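Local coordinates for beta-ketoacyl synthase (Pseudomonas aeruginosa, PDB 4CW4), which catalyses the condensation of acetyl-CoA with malonyl-ACP to give beta-acetoacetyl-ACP, the primer that starts fatty acid synthesis, at the interface of chains A and B. Numbering follows the deposited sequence. Chains: chain A/B, Beta-ketoacyl synthase.

Contact 1: the interface of chains A and B. Residues chain A 6-7, 9, 375, 558-559, 562; chain B 633-634, 636-637.
A:Arg562 of helix 552-563 meets B:Asp636 and B:Met637 of the 3-10 helix 635-637, where the C-terminal tail of one subunit packs on its partner in this homodimeric ketosynthase of the thiolase-like superfamily. With CG anti to the backbone N (chi1 171°) and a bend at chi3, the arginine chain runs past both tail residues. Its CB lies 4.0 Å from B:Met637 CG, CG and CD pass the carboxylate oxygen OD2 of B:Asp636, and the guanidinium then turns side-on to that acid. NE donates to B:Asp636 OD2 at 2.8 Å, on the syn side, somewhat out of the carboxylate plane. NH2 reaches the syn lone pair of B:Asp636 OD1 at 2.9 Å, nearly straight (171° at H). The guanidinium and carboxylate planes are nearly coplanar, 22° apart, as expected for a paired salt bridge. The remaining edge turns back to chain A: NH1 and NH2 both donate to the backbone oxygen of A:Ser7, arriving from the same face of its carbonyl plane, and NH1 also forms a salt bridge with A:Asp375 OD2 at 3.1 Å. Thus the guanidinium has its rotation fixed by partners in both subunits. B:Met637 SD sits over the centre of its face, 3.5 Å above the plane, while the methyl CE continues toward A:Leu559 and A:Leu9. Beside this network, A:Ser7 N donates to B:Arg633 O at 2.7 Å. A:Leu9 CD1 lies over the B:Phe634 ring, 3.9 Å from its centroid, and B:Arg633 CB covers the opposite face.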
ATOM      1  N   MET A   6     -23.988 -18.868  -8.692  1.00 29.67           N
ATOM      2  CA  MET A   6     -24.202 -19.117  -7.272  1.00 25.67           C
ATOM      3  C   MET A   6     -22.861 -19.215  -6.533  1.00 71.30           C
ATOM      4  O   MET A   6     -21.928 -19.831  -7.041  1.00 38.49           O
ATOM      5  CB  MET A   6     -24.996 -20.395  -7.131  1.00 36.50           C
ATOM      6  CG  MET A   6     -24.947 -21.034  -5.783  1.00 24.59           C
ATOM      7  SD  MET A   6     -26.095 -22.409  -5.694  1.00 51.25           S
ATOM      8  CE  MET A   6     -25.139 -23.683  -6.511  1.00 53.97           C
ATOM      9  N   SER A   7     -22.774 -18.635  -5.332  1.00 51.69           N
ATOM     10  CA  SER A   7     -21.482 -18.438  -4.666  1.00 34.24           C
ATOM     11  C   SER A   7     -21.499 -18.577  -3.138  1.00 22.79           C
ATOM     12  O   SER A   7     -22.524 -18.424  -2.475  1.00 19.78           O
ATOM     13  CB  SER A   7     -20.920 -17.050  -5.008  1.00 31.44           C
ATOM     14  OG  SER A   7     -20.627 -16.953  -6.392  1.00 30.33           O
ATOM     15  N   LEU A   9     -21.033 -17.441   0.571  1.00 11.33           N
ATOM     16  CA  LEU A   9     -21.353 -16.209   1.313  1.00 11.57           C
ATOM     17  C   LEU A   9     -20.291 -15.933   2.368  1.00 11.70           C
ATOM     18  O   LEU A   9     -20.020 -16.795   3.178  1.00 11.73           O
ATOM     19  CB  LEU A   9     -22.703 -16.348   2.030  1.00 11.86           C
ATOM     20  CG  LEU A   9     -23.172 -15.150   2.868  1.00 12.79           C
ATOM     21  CD1 LEU A   9     -23.512 -13.961   1.985  1.00 13.09           C
ATOM     22  CD2 LEU A   9     -24.371 -15.502   3.749  1.00 12.37           C
ATOM     23  N   ASP A 375     -19.608 -19.757   3.940  1.00 11.15           N
ATOM     24  CA  ASP A 375     -20.722 -20.300   4.691  1.00 13.03           C
ATOM     25  C   ASP A 375     -20.643 -21.799   4.920  1.00 12.67           C
ATOM     26  O   ASP A 375     -21.064 -22.291   5.959  1.00 12.93           O
ATOM     27  CB  ASP A 375     -22.060 -19.948   4.024  1.00 13.46           C
ATOM     28  CG  ASP A 375     -22.193 -20.481   2.609  1.00 14.19           C
ATOM     29  OD1 ASP A 375     -21.399 -20.084   1.740  1.00 13.46           O
ATOM     30  OD2 ASP A 375     -23.154 -21.230   2.328  1.00 15.97           O
ATOM     31  N   MET A 558     -30.347 -17.125   5.588  1.00 15.83           N
ATOM     32  CA  MET A 558     -29.726 -17.511   4.341  1.00 15.52           C
ATOM     33  C   MET A 558     -29.052 -18.882   4.426  1.00 16.43           C
ATOM     34  O   MET A 558     -29.223 -19.698   3.526  1.00 16.72           O
ATOM     35  CB  MET A 558     -28.743 -16.416   3.895  1.00 15.90           C
ATOM     36  CG  MET A 558     -29.460 -15.128   3.496  1.00 16.34           C
ATOM     37  SD  MET A 558     -28.377 -13.707   3.209  1.00 17.31           S
ATOM     38  CE  MET A 558     -27.713 -14.104   1.580  1.00 17.77           C
ATOM     39  N   LEU A 559     -28.313 -19.154   5.496  1.00 16.59           N
ATOM     40  CA  LEU A 559     -27.651 -20.460   5.641  1.00 16.35           C
ATOM     41  C   LEU A 559     -28.671 -21.583   5.805  1.00 17.27           C
ATOM     42  O   LEU A 559     -28.492 -22.689   5.253  1.00 17.53           O
ATOM     43  CB  LEU A 559     -26.661 -20.455   6.818  1.00 16.31           C
ATOM     44  CG  LEU A 559     -25.202 -20.156   6.416  1.00 18.98           C
ATOM     45  CD1 LEU A 559     -25.047 -18.695   6.011  1.00 20.06           C
ATOM     46  CD2 LEU A 559     -24.244 -20.534   7.526  1.00 22.02           C
ATOM     47  N   ARG A 562     -30.167 -22.295   2.279  1.00 17.31           N
ATOM     48  CA  ARG A 562     -29.249 -23.002   1.393  1.00 16.63           C
ATOM     49  C   ARG A 562     -28.975 -24.426   1.861  1.00 16.81           C
ATOM     50  O   ARG A 562     -29.003 -25.342   1.055  1.00 17.76           O
ATOM     51  CB  ARG A 562     -27.928 -22.245   1.255  1.00 16.32           C
ATOM     52  CG  ARG A 562     -26.850 -23.026   0.521  1.00 16.76           C
ATOM     53  CD  ARG A 562     -25.593 -22.167   0.300  1.00 16.30           C
ATOM     54  NE  ARG A 562     -25.764 -21.254  -0.824  1.00 15.77           N
ATOM     55  CZ  ARG A 562     -24.889 -20.327  -1.180  1.00 15.02           C
ATOM     56  NH1 ARG A 562     -23.790 -20.141  -0.462  1.00 14.24           N
ATOM     57  NH2 ARG A 562     -25.125 -19.574  -2.246  1.00 15.94           N
TER
ATOM     58  N   ARG B 633     -25.504 -14.517  -7.049  1.00 20.14           N
ATOM     59  CA  ARG B 633     -24.620 -15.233  -6.133  1.00 18.98           C
ATOM     60  C   ARG B 633     -25.357 -16.007  -5.047  1.00 17.66           C
ATOM     61  O   ARG B 633     -24.974 -17.127  -4.729  1.00 17.27           O
ATOM     62  CB  ARG B 633     -23.630 -14.266  -5.480  1.00 18.54           C
ATOM     63  CG  ARG B 633     -22.572 -13.744  -6.444  1.00 18.47           C
ATOM     64  CD  ARG B 633     -21.745 -12.628  -5.832  1.00 18.40           C
ATOM     65  NE  ARG B 633     -22.634 -11.599  -5.324  1.00 17.45           N
ATOM     66  CZ  ARG B 633     -22.306 -10.662  -4.442  1.00 18.16           C
ATOM     67  NH1 ARG B 633     -21.070 -10.567  -3.950  1.00 19.01           N
ATOM     68  NH2 ARG B 633     -23.236  -9.808  -4.053  1.00 16.94           N
ATOM     69  N   PHE B 634     -26.397 -15.407  -4.469  1.00 17.55           N
ATOM     70  CA  PHE B 634     -27.015 -15.936  -3.255  1.00 18.02           C
ATOM     71  C   PHE B 634     -28.503 -16.200  -3.431  1.00 20.29           C
ATOM     72  O   PHE B 634     -29.232 -16.349  -2.452  1.00 19.90           O
ATOM     73  CB  PHE B 634     -26.785 -14.975  -2.079  1.00 17.99           C
ATOM     74  CG  PHE B 634     -25.364 -14.503  -1.954  1.00 16.89           C
ATOM     75  CD1 PHE B 634     -24.332 -15.417  -1.814  1.00 16.64           C
ATOM     76  CD2 PHE B 634     -25.053 -13.153  -1.999  1.00 16.78           C
ATOM     77  CE1 PHE B 634     -23.016 -14.997  -1.727  1.00 16.43           C
ATOM     78  CE2 PHE B 634     -23.733 -12.726  -1.893  1.00 16.32           C
ATOM     79  CZ  PHE B 634     -22.712 -13.655  -1.747  1.00 16.57           C
ATOM     80  N   ASP B 636     -30.162 -18.746  -4.205  1.00 22.95           N
ATOM     81  CA  ASP B 636     -30.614 -19.973  -3.557  1.00 22.76           C
ATOM     82  C   ASP B 636     -30.740 -19.851  -2.041  1.00 21.99           C
ATOM     83  O   ASP B 636     -31.239 -20.766  -1.389  1.00 23.78           O
ATOM     84  CB  ASP B 636     -29.671 -21.136  -3.868  1.00 23.35           C
ATOM     85  CG  ASP B 636     -28.282 -20.930  -3.309  1.00 23.37           C
ATOM     86  OD1 ASP B 636     -27.693 -19.854  -3.562  1.00 22.54           O
ATOM     87  OD2 ASP B 636     -27.783 -21.848  -2.621  1.00 24.26           O
ATOM     88  N   MET B 637     -30.284 -18.736  -1.480  1.00 19.86           N
ATOM     89  CA  MET B 637     -30.350 -18.523  -0.044  1.00 19.39           C
ATOM     90  C   MET B 637     -31.555 -17.670   0.324  1.00 21.38           C
ATOM     91  O   MET B 637     -31.759 -17.374   1.492  1.00 20.82           O
ATOM     92  CB  MET B 637     -29.077 -17.819   0.443  1.00 17.49           C
ATOM     93  CG  MET B 637     -27.789 -18.445  -0.032  1.00 17.17           C
ATOM     94  SD  MET B 637     -26.326 -17.691   0.708  1.00 15.84           S
ATOM     95  CE  MET B 637     -26.063 -18.779   2.108  1.00 15.97           C
TER

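Contact 2: the interface of chains A and B. Residues chain A 220, 276-278, 626; chain B 394-396, 412, 416.
B:Lys416 NZ and A:Asp220 OD2 form a salt bridge of 2.7 Å across the dimer interface of this thiolase-like condensing enzyme. The ammonium uses the anti lone pair of OD2, the one directed away from the other carboxylate oxygen, and the two side chains meet at a slant. A second polar link joins B:Asn395 to A:Val276: the amide ND2 donates to the backbone oxygen at 2.8 Å, in a nearly straight bond. This oxygen lies only 1° from the asparagine amide plane, and the donor lies in the carbonyl plane of A:Val276, an approach that is close to linear at the C=O (158°). One residue further along each chain, B:Ala396 N donates to A:Gly277 O at 2.9 Å, so successive backbone carbonyls of chain A are each engaged by chain B just before strand 278-283. Apolar groups pack beside these bonds. B:Leu412 CD2 touches A:Val276 CG2 and A:Leu626 CD1, each at 3.8 Å; A:Val276 and B:Leu412 cross at about a right angle. A:Leu626 CD2 also packs against CD of B:Lys416 at 4.0 Å, which probably helps to hold the aliphatic part of the lysine chain behind its ammonium end. Farther out, helix 409-425 supplies both B:Leu412 and B:Lys416 one turn apart. The lysine leaves it with CG anti to the carbonyl carbon (chi1 -69°), then bends at chi3 before extending to A:Asp220. Water 1 lies 2.9 Å from B:Ile394 O at the end of strand 387-394. The same water makes a longer contact of 3.2 Å with A:Asp220 O, bridging the backbones near the salt bridge.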
ATOM      1  N   ASP A 220      -3.344 -23.119   0.644  1.00 13.56           N
ATOM      2  CA  ASP A 220      -3.496 -21.880  -0.101  1.00 13.35           C
ATOM      3  C   ASP A 220      -4.846 -21.209   0.108  1.00 13.77           C
ATOM      4  O   ASP A 220      -5.088 -20.156  -0.467  1.00 15.29           O
ATOM      5  CB  ASP A 220      -3.243 -22.108  -1.597  1.00 13.56           C
ATOM      6  CG  ASP A 220      -4.212 -23.102  -2.225  1.00 14.14           C
ATOM      7  OD1 ASP A 220      -4.785 -23.931  -1.489  1.00 13.70           O
ATOM      8  OD2 ASP A 220      -4.352 -23.078  -3.477  1.00 17.35           O
ATOM      9  N   VAL A 276       0.833 -20.038   4.588  1.00 12.19           N
ATOM     10  CA  VAL A 276       1.411 -20.030   3.239  1.00 12.63           C
ATOM     11  C   VAL A 276       0.372 -19.640   2.181  1.00 11.45           C
ATOM     12  O   VAL A 276       0.513 -19.979   1.005  1.00 13.08           O
ATOM     13  CB  VAL A 276       2.046 -21.393   2.862  1.00 12.25           C
ATOM     14  CG1 VAL A 276       3.201 -21.689   3.792  1.00 14.41           C
ATOM     15  CG2 VAL A 276       1.000 -22.540   2.864  1.00 11.94           C
ATOM     16  N   GLY A 277      -0.669 -18.932   2.596  1.00 12.56           N
ATOM     17  CA  GLY A 277      -1.764 -18.601   1.712  1.00 12.05           C
ATOM     18  C   GLY A 277      -1.638 -17.247   1.050  1.00 12.59           C
ATOM     19  O   GLY A 277      -0.547 -16.664   1.004  1.00 12.43           O
ATOM     20  N   MET A 278      -2.769 -16.762   0.529  0.69 12.04           N
ATOM     21  CA  MET A 278      -2.875 -15.475  -0.159  0.69 12.16           C
ATOM     22  C   MET A 278      -2.566 -14.341   0.789  0.69 10.72           C
ATOM     23  O   MET A 278      -2.843 -14.445   1.993  0.69 10.39           O
ATOM     24  CB  MET A 278      -4.314 -15.280  -0.640  0.69 15.21           C
ATOM     25  CG  MET A 278      -4.802 -16.360  -1.557  0.69 19.18           C
ATOM     26  SD  MET A 278      -6.424 -15.965  -2.190  0.69 21.64           S
ATOM     27  CE  MET A 278      -6.036 -15.066  -3.683  0.69 19.86           C
ATOM     28  N   LEU A 626      -2.148 -29.400  -1.155  1.00 15.45           N
ATOM     29  CA  LEU A 626      -2.611 -28.326  -2.014  1.00 15.71           C
ATOM     30  C   LEU A 626      -2.823 -28.965  -3.380  1.00 15.65           C
ATOM     31  O   LEU A 626      -1.855 -29.256  -4.082  1.00 15.22           O
ATOM     32  CB  LEU A 626      -1.562 -27.207  -2.081  1.00 16.31           C
ATOM     33  CG  LEU A 626      -1.960 -25.888  -2.737  1.00 17.00           C
ATOM     34  CD1 LEU A 626      -0.867 -24.853  -2.513  1.00 17.75           C
ATOM     35  CD2 LEU A 626      -2.237 -26.035  -4.216  1.00 17.80           C
TER
ATOM     36  N   ILE B 394      -0.275 -16.163  -5.480  1.00 10.66           N
ATOM     37  CA  ILE B 394       0.413 -15.498  -4.401  1.00 10.90           C
ATOM     38  C   ILE B 394       0.352 -16.390  -3.165  1.00 10.65           C
ATOM     39  O   ILE B 394      -0.722 -16.844  -2.777  1.00 11.79           O
ATOM     40  CB  ILE B 394      -0.278 -14.155  -4.077  1.00 12.12           C
ATOM     41  CG1 ILE B 394      -0.095 -13.172  -5.246  1.00 13.91           C
ATOM     42  CG2 ILE B 394       0.251 -13.567  -2.776  1.00 13.05           C
ATOM     43  CD1 ILE B 394      -0.960 -11.899  -5.162  1.00 14.19           C
ATOM     44  N   ASN B 395       1.496 -16.632  -2.551  1.00 10.63           N
ATOM     45  CA  ASN B 395       1.589 -17.469  -1.356  1.00 10.49           C
ATOM     46  C   ASN B 395       2.671 -16.930  -0.435  1.00 11.80           C
ATOM     47  O   ASN B 395       3.786 -16.632  -0.879  1.00 12.37           O
ATOM     48  CB  ASN B 395       1.936 -18.916  -1.722  1.00 11.22           C
ATOM     49  CG  ASN B 395       0.822 -19.598  -2.485  1.00 12.67           C
ATOM     50  OD1 ASN B 395       0.788 -19.561  -3.729  1.00 13.45           O
ATOM     51  ND2 ASN B 395      -0.112 -20.208  -1.750  1.00 13.88           N
ATOM     52  N   ALA B 396       2.345 -16.836   0.851  1.00 11.32           N
ATOM     53  CA  ALA B 396       3.291 -16.403   1.873  1.00 11.42           C
ATOM     54  C   ALA B 396       4.164 -17.595   2.299  1.00 11.55           C
ATOM     55  O   ALA B 396       4.087 -18.678   1.712  1.00 12.00           O
ATOM     56  CB  ALA B 396       2.550 -15.786   3.062  1.00 11.24           C
ATOM     57  N   LEU B 412       5.093 -22.806  -3.985  1.00 10.53           N
ATOM     58  CA  LEU B 412       3.666 -22.906  -4.237  1.00 11.58           C
ATOM     59  C   LEU B 412       3.239 -22.038  -5.423  1.00 10.85           C
ATOM     60  O   LEU B 412       2.469 -22.493  -6.270  1.00 12.10           O
ATOM     61  CB  LEU B 412       2.879 -22.517  -2.992  1.00 13.50           C
ATOM     62  CG  LEU B 412       2.788 -23.575  -1.883  1.00 15.77           C
ATOM     63  CD1 LEU B 412       4.137 -24.042  -1.382  1.00 17.75           C
ATOM     64  CD2 LEU B 412       1.965 -23.037  -0.732  1.00 16.30           C
ATOM     65  N   LYS B 416       1.851 -23.781  -8.838  1.00 10.61           N
ATOM     66  CA  LYS B 416       0.464 -23.517  -9.246  1.00 10.37           C
ATOM     67  C   LYS B 416       0.419 -22.814 -10.603  1.00 10.75           C
ATOM     68  O   LYS B 416      -0.474 -23.063 -11.420  1.00 11.05           O
ATOM     69  CB  LYS B 416      -0.278 -22.675  -8.207  1.00 11.45           C
ATOM     70  CG  LYS B 416      -0.546 -23.388  -6.910  1.00 12.87           C
ATOM     71  CD  LYS B 416      -1.295 -22.505  -5.937  1.00 14.48           C
ATOM     72  CE  LYS B 416      -2.728 -22.290  -6.372  1.00 15.55           C
ATOM     73  NZ  LYS B 416      -3.505 -21.421  -5.458  1.00 15.73           N
TER
HETATM   74  O   HOH W   1      -2.855 -18.728  -2.172  1.00 21.97           O

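The C-alpha centres of contact 1 and contact 2 lie about 26 Å apart, and the two share no residues. They also draw on different elements: contact 1 joins an N-terminal segment and helix 552-563 to the partner's C-terminal tail, whereas contact 2 sets residues from the 3-10 helix 219-221, the lead-in to strand 278-283 and strand 626-627 against the end of strand 387-394 and helix 409-425. Two-fold symmetry repeats each with the chains exchanged, so the homodimer is held at well-separated places. Their centres are about 29 Å and 28 Å, respectively, from the active-site A:Cys286, consistent with a mainly structural role; strand 278-283 nevertheless shortly precedes that cysteine.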